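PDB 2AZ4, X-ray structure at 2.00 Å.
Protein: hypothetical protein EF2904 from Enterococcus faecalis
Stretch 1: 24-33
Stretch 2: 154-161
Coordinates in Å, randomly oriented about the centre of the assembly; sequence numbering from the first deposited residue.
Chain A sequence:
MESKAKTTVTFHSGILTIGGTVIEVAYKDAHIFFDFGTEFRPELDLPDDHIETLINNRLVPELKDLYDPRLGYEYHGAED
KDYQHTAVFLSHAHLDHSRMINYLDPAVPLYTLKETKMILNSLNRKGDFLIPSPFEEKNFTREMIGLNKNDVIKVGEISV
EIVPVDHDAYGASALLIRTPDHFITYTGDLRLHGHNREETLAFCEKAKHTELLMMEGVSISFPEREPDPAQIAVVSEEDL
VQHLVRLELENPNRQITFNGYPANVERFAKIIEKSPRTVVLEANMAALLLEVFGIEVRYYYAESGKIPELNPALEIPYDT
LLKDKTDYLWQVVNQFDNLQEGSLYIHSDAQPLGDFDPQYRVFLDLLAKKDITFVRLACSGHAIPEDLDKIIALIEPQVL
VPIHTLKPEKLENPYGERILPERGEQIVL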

ATOM      1  N   GLU A  24      -4.757  -5.886 -17.678  1.00 16.90           N
ATOM      2  CA  GLU A  24      -5.575  -7.027 -18.039  1.00 17.14           C
ATOM      3  C   GLU A  24      -4.731  -8.115 -18.671  1.00 17.09           C
ATOM      4  O   GLU A  24      -3.857  -7.845 -19.505  1.00 16.90           O
ATOM      5  N   VAL A  25      -5.003  -9.342 -18.266  1.00 17.37           N
ATOM      6  CA  VAL A  25      -4.435 -10.515 -18.899  1.00 18.63           C
ATOM      7  C   VAL A  25      -5.609 -11.345 -19.368  1.00 19.61           C
ATOM      8  O   VAL A  25      -6.470 -11.708 -18.567  1.00 19.88           O
ATOM      9  N   ALA A  26      -5.659 -11.605 -20.671  1.00 20.73           N
ATOM     10  CA  ALA A  26      -6.772 -12.347 -21.285  1.00 21.63           C
ATOM     11  C   ALA A  26      -6.309 -13.555 -22.098  1.00 22.70           C
ATOM     12  O   ALA A  26      -5.296 -13.498 -22.801  1.00 22.54           O
ATOM     13  N   TYR A  27      -7.088 -14.628 -21.989  1.00 23.39           N
ATOM     14  CA  TYR A  27      -6.858 -15.889 -22.671  1.00 24.97           C
ATOM     15  C   TYR A  27      -8.200 -16.600 -22.860  1.00 25.42           C
ATOM     16  O   TYR A  27      -8.896 -16.890 -21.878  1.00 25.56           O
ATOM     17  N   LYS A  28      -8.524 -16.888 -24.122  1.00 25.84           N
ATOM     18  CA  LYS A  28      -9.818 -17.459 -24.535  1.00 26.19           C
ATOM     19  C   LYS A  28     -10.965 -16.642 -23.938  1.00 26.12           C
ATOM     20  O   LYS A  28     -10.987 -15.429 -24.102  1.00 26.51           O
ATOM     21  N   ASP A  29     -11.897 -17.290 -23.247  1.00 26.18           N
ATOM     22  CA  ASP A  29     -13.014 -16.577 -22.632  1.00 26.09           C
ATOM     23  C   ASP A  29     -12.793 -16.188 -21.160  1.00 25.25           C
ATOM     24  O   ASP A  29     -13.763 -15.954 -20.413  1.00 24.79           O
ATOM     25  N   ALA A  30     -11.531 -16.094 -20.753  1.00 23.15           N
ATOM     26  CA  ALA A  30     -11.232 -15.597 -19.419  1.00 22.27           C
ATOM     27  C   ALA A  30     -10.311 -14.382 -19.430  1.00 21.67           C
ATOM     28  O   ALA A  30      -9.466 -14.214 -20.332  1.00 20.99           O
ATOM     29  N   HIS A  31     -10.497 -13.514 -18.438  1.00 20.38           N
ATOM     30  CA  HIS A  31      -9.561 -12.420 -18.228  1.00 20.14           C
ATOM     31  C   HIS A  31      -9.475 -12.011 -16.770  1.00 19.51           C
ATOM     32  O   HIS A  31     -10.442 -12.161 -16.014  1.00 19.54           O
ATOM     33  N   ILE A  32      -8.295 -11.547 -16.384  1.00 18.59           N
ATOM     34  CA  ILE A  32      -8.032 -11.045 -15.046  1.00 18.27           C
ATOM     35  C   ILE A  32      -7.523  -9.609 -15.116  1.00 17.89           C
ATOM     36  O   ILE A  32      -7.018  -9.171 -16.154  1.00 17.14           O
ATOM     37  N   PHE A  33      -7.706  -8.880 -14.024  1.00 16.95           N
ATOM     38  CA  PHE A  33      -7.271  -7.498 -13.922  1.00 17.01           C
ATOM     39  C   PHE A  33      -6.572  -7.345 -12.578  1.00 17.17           C
ATOM     40  O   PHE A  33      -6.899  -8.076 -11.633  1.00 18.29           O
ATOM     41  N   LYS A 154      -7.880 -20.324 -10.231  1.00 22.44           N
ATOM     42  CA  LYS A 154      -8.126 -20.636 -11.627  1.00 22.75           C
ATOM     43  C   LYS A 154      -9.305 -19.853 -12.188  1.00 22.88           C
ATOM     44  O   LYS A 154     -10.420 -19.915 -11.664  1.00 22.61           O
ATOM     45  N   VAL A 155      -9.032 -19.073 -13.227  1.00 22.58           N
ATOM     46  CA  VAL A 155     -10.035 -18.219 -13.860  1.00 23.16           C
ATOM     47  C   VAL A 155      -9.999 -18.698 -15.298  1.00 23.38           C
ATOM     48  O   VAL A 155      -9.079 -18.346 -16.049  1.00 23.24           O
ATOM     49  N   GLY A 156     -10.969 -19.540 -15.660  1.00 23.47           N
ATOM     50  CA  GLY A 156     -10.885 -20.306 -16.906  1.00 23.29           C
ATOM     51  C   GLY A 156      -9.559 -21.048 -16.940  1.00 23.73           C
ATOM     52  O   GLY A 156      -9.187 -21.716 -15.977  1.00 22.89           O
ATOM     53  N   GLU A 157      -8.825 -20.888 -18.035  1.00 24.34           N
ATOM     54  CA  GLU A 157      -7.526 -21.523 -18.174  1.00 25.46           C
ATOM     55  C   GLU A 157      -6.363 -20.643 -17.718  1.00 25.10           C
ATOM     56  O   GLU A 157      -5.203 -20.976 -17.956  1.00 26.36           O
ATOM     57  N   ILE A 158      -6.667 -19.520 -17.071  1.00 24.52           N
ATOM     58  CA  ILE A 158      -5.646 -18.721 -16.411  1.00 23.27           C
ATOM     59  C   ILE A 158      -5.466 -19.166 -14.965  1.00 23.74           C
ATOM     60  O   ILE A 158      -6.427 -19.280 -14.209  1.00 23.92           O
ATOM     61  N   SER A 159      -4.217 -19.387 -14.578  1.00 23.76           N
ATOM     62  CA  SER A 159      -3.887 -19.776 -13.217  1.00 24.13           C
ATOM     63  C   SER A 159      -3.060 -18.663 -12.555  1.00 23.14           C
ATOM     64  O   SER A 159      -2.087 -18.162 -13.132  1.00 23.00           O
ATOM     65  N   VAL A 160      -3.486 -18.230 -11.374  1.00 22.09           N
ATOM     66  CA  VAL A 160      -2.852 -17.089 -10.712  1.00 21.34           C
ATOM     67  C   VAL A 160      -2.421 -17.530  -9.330  1.00 21.18           C
ATOM     68  O   VAL A 160      -3.249 -17.968  -8.524  1.00 21.66           O
ATOM     69  N   GLU A 161      -1.128 -17.436  -9.071  1.00 21.10           N
ATOM     70  CA  GLU A 161      -0.595 -17.694  -7.746  1.00 21.03           C
ATOM     71  C   GLU A 161      -0.327 -16.377  -7.034  1.00 20.28           C
ATOM     72  O   GLU A 161       0.354 -15.490  -7.577  1.00 19.69           O
TER

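What holds the two turns together at their polar edge? Lys28 and Glu157, each within a type II' turn, point toward the opposite stretch and form a salt bridge, with Lys28 NZ donating a hydrogen bond to Glu157 OE2 at 2.9 Å. The lysine leaves its backbone with chi1 m and then runs fully extended, t at chi2 through chi4; Glu157 meets it with chi1 m and chi2 t. It is the sole direct hydrogen bond between the stretches.

Does water help? One molecule bridges the backbones, donating to Tyr27 O at 2.9 Å and accepting from Glu157 N at 2.9 Å. Beside this bridge the Tyr27 side chain, chi1 t, lies obliquely against the glutamate, its CE2 3.9 Å from Glu157 CB.

Which side chain fills the centre? Ile158, with chi1 m and chi2 t, points toward the hairpin formed by strands 24-27 and 30-33. Its CG1 lies 4.1 Å from Tyr27 CB, while its CD1 reaches across the paired strands, 3.7 Å from Val25 O and 4.1 Å from Ala30 CB.

Why do the chains come so close at Ala30? Its small side chain points at the other turn, placing CB 3.4 Å from Val155 O and 3.9 Å from Gly156 CA. A CB on Gly156 would clash with Ala30 CB, and the positive phi of Gly156 also favours glycine.

How does the apolar packing continue beyond the turns? Ile32, chi1 p and chi2 t, points inward and spans several neighbours: its CG2 lies 4.0 Å from Val155 CG1 and 4.2 Å from Ile158 CD1, and its CD1 packs 3.6 Å from Val160 CG2. Val155 and Val160, both t, also point inward, whereas Ala26, His31 and Ser159 point away.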

ATOM      1  CB  GLU A  24      -6.663  -6.613 -19.029  1.00 16.98           C
ATOM      2  CG  GLU A  24      -7.544  -7.764 -19.468  1.00 16.68           C
ATOM      3  CD  GLU A  24      -8.590  -7.343 -20.488  1.00 18.05           C
ATOM      4  OE1 GLU A  24      -8.632  -6.152 -20.846  1.00 21.58           O
ATOM      5  OE2 GLU A  24      -9.367  -8.207 -20.938  1.00 19.34           O
ATOM      6  CB  VAL A  25      -3.511 -11.337 -17.963  1.00 17.87           C
ATOM      7  CG1 VAL A  25      -2.967 -12.566 -18.713  1.00 17.64           C
ATOM      8  CG2 VAL A  25      -2.334 -10.481 -17.492  1.00 18.29           C
ATOM      9  CB  ALA A  26      -7.592 -11.434 -22.156  1.00 21.95           C
ATOM     10  CB  TYR A  27      -5.940 -16.809 -21.858  1.00 24.38           C
ATOM     11  CG  TYR A  27      -5.617 -18.105 -22.579  1.00 26.01           C
ATOM     12  CD1 TYR A  27      -4.686 -18.127 -23.619  1.00 26.60           C
ATOM     13  CD2 TYR A  27      -6.240 -19.300 -22.224  1.00 23.91           C
ATOM     14  CE1 TYR A  27      -4.376 -19.307 -24.291  1.00 27.44           C
ATOM     15  CE2 TYR A  27      -5.951 -20.488 -22.902  1.00 27.80           C
ATOM     16  CZ  TYR A  27      -5.006 -20.478 -23.932  1.00 27.19           C
ATOM     17  OH  TYR A  27      -4.689 -21.643 -24.585  1.00 27.01           O
ATOM     18  CB  LYS A  28      -9.928 -18.957 -24.209  1.00 26.91           C
ATOM     19  CG  LYS A  28      -9.012 -19.856 -25.034  1.00 29.25           C
ATOM     20  CD  LYS A  28      -9.189 -21.295 -24.588  1.00 33.09           C
ATOM     21  CE  LYS A  28      -8.680 -22.280 -25.616  1.00 34.77           C
ATOM     22  NZ  LYS A  28      -8.841 -23.687 -25.110  1.00 35.87           N
ATOM     23  CB  ASP A  29     -14.316 -17.365 -22.798  1.00 27.35           C
ATOM     24  CG  ASP A  29     -14.260 -18.740 -22.182  1.00 29.51           C
ATOM     25  OD1 ASP A  29     -13.205 -19.139 -21.637  1.00 32.51           O
ATOM     26  OD2 ASP A  29     -15.304 -19.432 -22.255  1.00 33.01           O
ATOM     27  CB  ALA A  30     -10.664 -16.722 -18.527  1.00 21.52           C
ATOM     28  CB  HIS A  31      -9.810 -11.219 -19.194  1.00 19.56           C
ATOM     29  CG  HIS A  31     -11.133 -10.527 -19.041  1.00 18.58           C
ATOM     30  ND1 HIS A  31     -12.166 -11.010 -18.263  1.00 20.94           N
ATOM     31  CD2 HIS A  31     -11.595  -9.380 -19.602  1.00 14.45           C
ATOM     32  CE1 HIS A  31     -13.199 -10.183 -18.341  1.00 16.23           C
ATOM     33  NE2 HIS A  31     -12.874  -9.185 -19.139  1.00 17.66           N
ATOM     34  CB  ILE A  32      -7.025 -11.914 -14.259  1.00 18.10           C
ATOM     35  CG1 ILE A  32      -5.645 -11.901 -14.930  1.00 18.44           C
ATOM     36  CG2 ILE A  32      -7.582 -13.313 -14.098  1.00 18.41           C
ATOM     37  CD1 ILE A  32      -4.527 -12.590 -14.136  1.00 18.21           C
ATOM     38  CB  PHE A  33      -8.457  -6.508 -13.976  1.00 17.11           C
ATOM     39  CG  PHE A  33      -9.264  -6.539 -15.285  1.00 17.09           C
ATOM     40  CD1 PHE A  33      -9.124  -5.528 -16.231  1.00 17.78           C
ATOM     41  CD2 PHE A  33     -10.183  -7.541 -15.533  1.00 19.07           C
ATOM     42  CE1 PHE A  33      -9.882  -5.550 -17.435  1.00 17.45           C
ATOM     43  CE2 PHE A  33     -10.937  -7.573 -16.741  1.00 16.09           C
ATOM     44  CZ  PHE A  33     -10.778  -6.570 -17.673  1.00 17.05           C
ATOM     45  CB  LYS A 154      -8.373 -22.130 -11.786  1.00 23.47           C
ATOM     46  CG  LYS A 154      -7.081 -22.915 -11.667  1.00 25.84           C
ATOM     47  CD  LYS A 154      -7.309 -24.342 -11.228  1.00 31.44           C
ATOM     48  CE  LYS A 154      -6.021 -25.171 -11.339  1.00 35.04           C
ATOM     49  NZ  LYS A 154      -4.920 -24.741 -10.390  1.00 35.99           N
ATOM     50  CB  VAL A 155      -9.641 -16.719 -13.760  1.00 22.46           C
ATOM     51  CG1 VAL A 155     -10.604 -15.818 -14.551  1.00 22.92           C
ATOM     52  CG2 VAL A 155      -9.554 -16.282 -12.294  1.00 21.02           C
ATOM     53  CB  GLU A 157      -7.330 -21.986 -19.611  1.00 25.88           C
ATOM     54  CG  GLU A 157      -8.203 -23.173 -19.956  1.00 27.16           C
ATOM     55  CD  GLU A 157      -7.834 -23.768 -21.311  1.00 32.22           C
ATOM     56  OE1 GLU A 157      -6.711 -24.322 -21.445  1.00 32.86           O
ATOM     57  OE2 GLU A 157      -8.674 -23.676 -22.235  1.00 32.25           O
ATOM     58  CB  ILE A 158      -5.969 -17.199 -16.408  1.00 23.30           C
ATOM     59  CG1 ILE A 158      -6.467 -16.726 -17.766  1.00 21.34           C
ATOM     60  CG2 ILE A 158      -4.742 -16.398 -15.960  1.00 22.30           C
ATOM     61  CD1 ILE A 158      -6.908 -15.268 -17.763  1.00 22.17           C
ATOM     62  CB  SER A 159      -3.125 -21.101 -13.249  1.00 24.74           C
ATOM     63  OG  SER A 159      -2.206 -21.188 -12.180  1.00 28.04           O
ATOM     64  CB  VAL A 160      -3.798 -15.859 -10.597  1.00 21.47           C
ATOM     65  CG1 VAL A 160      -3.074 -14.653  -9.959  1.00 20.21           C
ATOM     66  CG2 VAL A 160      -4.402 -15.482 -11.948  1.00 20.39           C
ATOM     67  CB  GLU A 161       0.692 -18.516  -7.802  1.00 21.50           C
ATOM     68  CG  GLU A 161       1.129 -19.044  -6.401  1.00 22.04           C
ATOM     69  CD  GLU A 161       2.322 -19.986  -6.460  1.00 24.86           C
ATOM     70  OE1 GLU A 161       2.588 -20.526  -7.552  1.00 28.59           O
ATOM     71  OE2 GLU A 161       2.991 -20.197  -5.410  1.00 26.65           O
TER
HETATM   72  O   HOH W   1      -9.502 -19.308 -20.373  1.00 24.06           O